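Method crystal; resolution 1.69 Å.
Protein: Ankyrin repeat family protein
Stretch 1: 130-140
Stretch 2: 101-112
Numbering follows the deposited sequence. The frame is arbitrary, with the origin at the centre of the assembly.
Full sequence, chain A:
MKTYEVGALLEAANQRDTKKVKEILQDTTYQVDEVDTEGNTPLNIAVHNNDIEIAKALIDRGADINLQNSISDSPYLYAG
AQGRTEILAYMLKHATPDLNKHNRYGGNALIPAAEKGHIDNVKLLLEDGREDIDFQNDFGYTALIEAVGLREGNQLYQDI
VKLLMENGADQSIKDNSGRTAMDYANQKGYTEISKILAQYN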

# COMPACT_ATOMS: atom_id res chain seq x y z
N ARG A 130 3.91 6.44 9.47
CA ARG A 130 3.10 6.33 10.68
C ARG A 130 2.63 4.89 10.90
O ARG A 130 2.18 4.52 12.00
CB ARG A 130 1.89 7.28 10.59
CG ARG A 130 1.31 7.71 11.93
CD ARG A 130 -0.01 8.45 11.71
NE ARG A 130 0.09 9.44 10.65
CZ ARG A 130 -0.93 9.86 9.90
NH1 ARG A 130 -2.15 9.35 10.08
NH2 ARG A 130 -0.72 10.78 8.95
N GLU A 131 2.73 4.08 9.85
CA GLU A 131 2.40 2.66 9.92
C GLU A 131 3.18 1.97 11.05
O GLU A 131 4.36 2.21 11.23
CB GLU A 131 2.74 1.98 8.59
CG GLU A 131 2.07 2.60 7.36
CD GLU A 131 0.62 2.18 7.22
OE1 GLU A 131 0.21 1.30 7.99
OE2 GLU A 131 -0.10 2.75 6.36
N ASP A 132 2.50 1.13 11.83
CA ASP A 132 3.12 0.35 12.88
C ASP A 132 3.85 -0.83 12.23
O ASP A 132 3.24 -1.65 11.56
CB ASP A 132 2.02 -0.14 13.83
CG ASP A 132 2.53 -1.06 14.93
OD1 ASP A 132 3.75 -1.30 15.03
OD2 ASP A 132 1.66 -1.54 15.70
N ILE A 133 5.17 -0.90 12.40
CA ILE A 133 5.95 -1.95 11.76
C ILE A 133 5.53 -3.34 12.26
O ILE A 133 5.75 -4.36 11.60
CB ILE A 133 7.47 -1.70 11.98
CG1 ILE A 133 8.33 -2.58 11.07
CG2 ILE A 133 7.85 -1.88 13.46
CD1 ILE A 133 9.77 -2.08 11.02
N ASP A 134 4.90 -3.38 13.43
CA ASP A 134 4.50 -4.64 14.05
C ASP A 134 3.01 -4.95 13.87
O ASP A 134 2.46 -5.84 14.53
CB ASP A 134 4.87 -4.64 15.54
CG ASP A 134 6.37 -4.61 15.78
OD1 ASP A 134 7.15 -5.13 14.94
OD2 ASP A 134 6.79 -4.05 16.84
N PHE A 135 2.36 -4.23 12.97
CA PHE A 135 0.94 -4.44 12.75
C PHE A 135 0.72 -5.86 12.22
O PHE A 135 1.59 -6.41 11.55
CB PHE A 135 0.41 -3.43 11.73
CG PHE A 135 -1.09 -3.41 11.62
CD1 PHE A 135 -1.85 -2.83 12.62
CD2 PHE A 135 -1.73 -3.99 10.53
CE1 PHE A 135 -3.26 -2.82 12.53
CE2 PHE A 135 -3.12 -3.97 10.43
CZ PHE A 135 -3.88 -3.38 11.44
N GLN A 136 -0.41 -6.45 12.57
CA GLN A 136 -0.74 -7.79 12.09
C GLN A 136 -2.05 -7.80 11.33
O GLN A 136 -3.01 -7.10 11.69
CB GLN A 136 -0.87 -8.77 13.26
CG GLN A 136 0.47 -9.15 13.91
CD GLN A 136 0.26 -9.99 15.15
OE1 GLN A 136 0.38 -11.22 15.13
NE2 GLN A 136 -0.05 -9.33 16.25
N ASN A 137 -2.11 -8.62 10.28
CA ASN A 137 -3.37 -8.81 9.57
C ASN A 137 -4.22 -9.95 10.15
O ASN A 137 -3.93 -10.43 11.26
CB ASN A 137 -3.16 -8.95 8.05
CG ASN A 137 -2.28 -10.16 7.65
OD1 ASN A 137 -1.64 -10.13 6.60
ND2 ASN A 137 -2.26 -11.20 8.48
N ASP A 138 -5.27 -10.36 9.43
CA ASP A 138 -6.24 -11.34 9.96
C ASP A 138 -5.62 -12.70 10.25
O ASP A 138 -6.16 -13.46 11.06
CB ASP A 138 -7.43 -11.54 9.01
CG ASP A 138 -8.40 -10.39 9.03
OD1 ASP A 138 -9.29 -10.37 8.15
OD2 ASP A 138 -8.28 -9.51 9.90
N PHE A 139 -4.51 -12.98 9.59
CA PHE A 139 -3.78 -14.23 9.77
C PHE A 139 -2.75 -14.15 10.88
O PHE A 139 -2.11 -15.15 11.18
CB PHE A 139 -3.10 -14.65 8.46
CG PHE A 139 -3.98 -14.52 7.25
CD1 PHE A 139 -4.96 -15.47 6.99
CD2 PHE A 139 -3.83 -13.45 6.38
CE1 PHE A 139 -5.78 -15.35 5.88
CE2 PHE A 139 -4.67 -13.33 5.26
CZ PHE A 139 -5.63 -14.28 5.02
N GLY A 140 -2.56 -12.96 11.45
CA GLY A 140 -1.53 -12.74 12.45
C GLY A 140 -0.17 -12.41 11.83
O GLY A 140 0.83 -12.27 12.55
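Stretch 2, residues 101-112: KHNRYGGNALIP

One clear hydrogen bond, Asp138 N to Tyr105 O at 2.9 Å, joins the two stretches directly; five waters supply much of the remaining polar contact. Next to this bond the backbones come close, with Asn137 CA 4.4 Å from Gly107 CA. From there the chains run in opposite senses and spread, so that Glu131 CA lies 7.0 Å from Leu110 CA.

Stretch 2 makes a type I turn from Asn103 to Gly106, then enters a helix that includes Leu110 to Pro112. Asn103 OD1 holds the turn, accepting from Tyr105 N at 2.8 Å and Gly107 N at 3.0 Å; Asn108 OD1 caps the helix through Ile111 N at 2.9 Å. Gly106 has positive phi, and a CB there would clash with Asp138 OD2, so glycine answers both backbone and neighbour.

Phe135 fills the middle. Its ring edge meets Gly106 O (3.3 Å from CE2) and Ile111 CD1 (4.0 Å from CD2), while its CZ lies 3.3 Å from His102 CE1, the two rings nearly parallel but slid apart. Toward the helix, Glu131 CB approaches Leu110 CD2 at 4.2 Å. Water 3 links Asn108 ND2 to Asp132 O, and water 2 joins Gly106 O to Gln136 O. At the far end, Phe139 CE2 rests 3.9 Å from Tyr105 CB.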

# COMPACT_ATOMS: atom_id res chain seq x y z
N LYS A 101 -8.39 2.27 8.61
CA LYS A 101 -8.92 1.57 7.44
C LYS A 101 -7.95 0.48 6.97
O LYS A 101 -6.76 0.75 6.77
CB LYS A 101 -9.24 2.56 6.34
CG LYS A 101 -10.44 3.46 6.73
CD LYS A 101 -10.94 4.29 5.60
CE LYS A 101 -12.26 4.95 5.98
NZ LYS A 101 -12.76 5.87 4.92
N HIS A 102 -8.45 -0.75 6.82
CA HIS A 102 -7.60 -1.89 6.47
C HIS A 102 -8.09 -2.57 5.19
O HIS A 102 -9.26 -2.40 4.79
CB HIS A 102 -7.55 -2.90 7.63
CG HIS A 102 -7.28 -2.27 8.96
ND1 HIS A 102 -6.10 -1.63 9.26
CD2 HIS A 102 -8.05 -2.16 10.06
CE1 HIS A 102 -6.15 -1.15 10.49
NE2 HIS A 102 -7.33 -1.47 11.00
N ASN A 103 -7.20 -3.32 4.56
CA ASN A 103 -7.55 -4.01 3.31
C ASN A 103 -8.42 -5.23 3.57
O ASN A 103 -8.81 -5.46 4.71
CB ASN A 103 -6.30 -4.35 2.49
CG ASN A 103 -5.38 -5.34 3.20
OD1 ASN A 103 -5.83 -6.28 3.82
ND2 ASN A 103 -4.09 -5.13 3.07
N ARG A 104 -8.75 -5.99 2.52
CA ARG A 104 -9.65 -7.12 2.66
C ARG A 104 -9.15 -8.21 3.63
O ARG A 104 -9.93 -9.05 4.09
CB ARG A 104 -9.92 -7.75 1.30
CG ARG A 104 -8.74 -8.51 0.75
CD ARG A 104 -8.89 -8.79 -0.73
NE ARG A 104 -10.13 -9.50 -1.06
CZ ARG A 104 -10.51 -9.80 -2.30
NH1 ARG A 104 -9.74 -9.45 -3.33
NH2 ARG A 104 -11.65 -10.45 -2.52
N TYR A 105 -7.85 -8.22 3.91
CA TYR A 105 -7.29 -9.25 4.79
C TYR A 105 -6.95 -8.68 6.16
O TYR A 105 -6.29 -9.33 6.97
CB TYR A 105 -6.04 -9.89 4.17
CG TYR A 105 -6.30 -10.48 2.82
CD1 TYR A 105 -5.64 -10.00 1.69
CD2 TYR A 105 -7.23 -11.51 2.65
CE1 TYR A 105 -5.90 -10.54 0.43
CE2 TYR A 105 -7.49 -12.04 1.42
CZ TYR A 105 -6.82 -11.57 0.31
OH TYR A 105 -7.09 -12.12 -0.92
N GLY A 106 -7.41 -7.46 6.41
CA GLY A 106 -7.19 -6.81 7.69
C GLY A 106 -5.81 -6.23 7.85
O GLY A 106 -5.37 -5.93 8.96
N GLY A 107 -5.11 -6.08 6.72
CA GLY A 107 -3.77 -5.53 6.71
C GLY A 107 -3.75 -4.02 6.45
O GLY A 107 -4.78 -3.39 6.19
N ASN A 108 -2.55 -3.46 6.51
CA ASN A 108 -2.32 -2.04 6.22
C ASN A 108 -1.63 -1.86 4.86
O ASN A 108 -1.70 -2.74 4.00
CB ASN A 108 -1.46 -1.43 7.33
CG ASN A 108 -0.14 -2.15 7.52
OD1 ASN A 108 0.20 -3.07 6.77
ND2 ASN A 108 0.61 -1.75 8.55
N ALA A 109 -0.97 -0.72 4.64
CA ALA A 109 -0.22 -0.55 3.39
C ALA A 109 1.14 -1.25 3.38
O ALA A 109 1.61 -1.67 2.31
CB ALA A 109 -0.07 0.94 3.04
N LEU A 110 1.75 -1.41 4.55
CA LEU A 110 3.13 -1.90 4.68
C LEU A 110 3.26 -3.43 4.53
O LEU A 110 4.19 -3.92 3.90
CB LEU A 110 3.69 -1.44 6.03
CG LEU A 110 5.14 -1.78 6.41
CD1 LEU A 110 6.11 -1.37 5.32
CD2 LEU A 110 5.51 -1.10 7.73
N ILE A 111 2.33 -4.18 5.12
CA ILE A 111 2.38 -5.64 5.00
C ILE A 111 2.43 -6.13 3.55
O ILE A 111 3.34 -6.87 3.19
CB ILE A 111 1.25 -6.32 5.80
CG1 ILE A 111 1.46 -6.07 7.30
CG2 ILE A 111 1.23 -7.81 5.50
CD1 ILE A 111 0.29 -6.56 8.20
N PRO A 112 1.46 -5.71 2.70
CA PRO A 112 1.49 -6.15 1.30
C PRO A 112 2.65 -5.54 0.52
O PRO A 112 3.17 -6.19 -0.39
CB PRO A 112 0.15 -5.67 0.73
CG PRO A 112 -0.49 -4.82 1.77
CD PRO A 112 0.30 -4.87 3.03
O HOH W 1 -10.76 -8.39 7.12
O HOH W 2 -5.88 -6.08 11.50
O HOH W 3 3.12 -3.04 9.06
O HOH W 4 -0.39 0.34 10.87
O HOH W 5 -2.66 1.52 6.30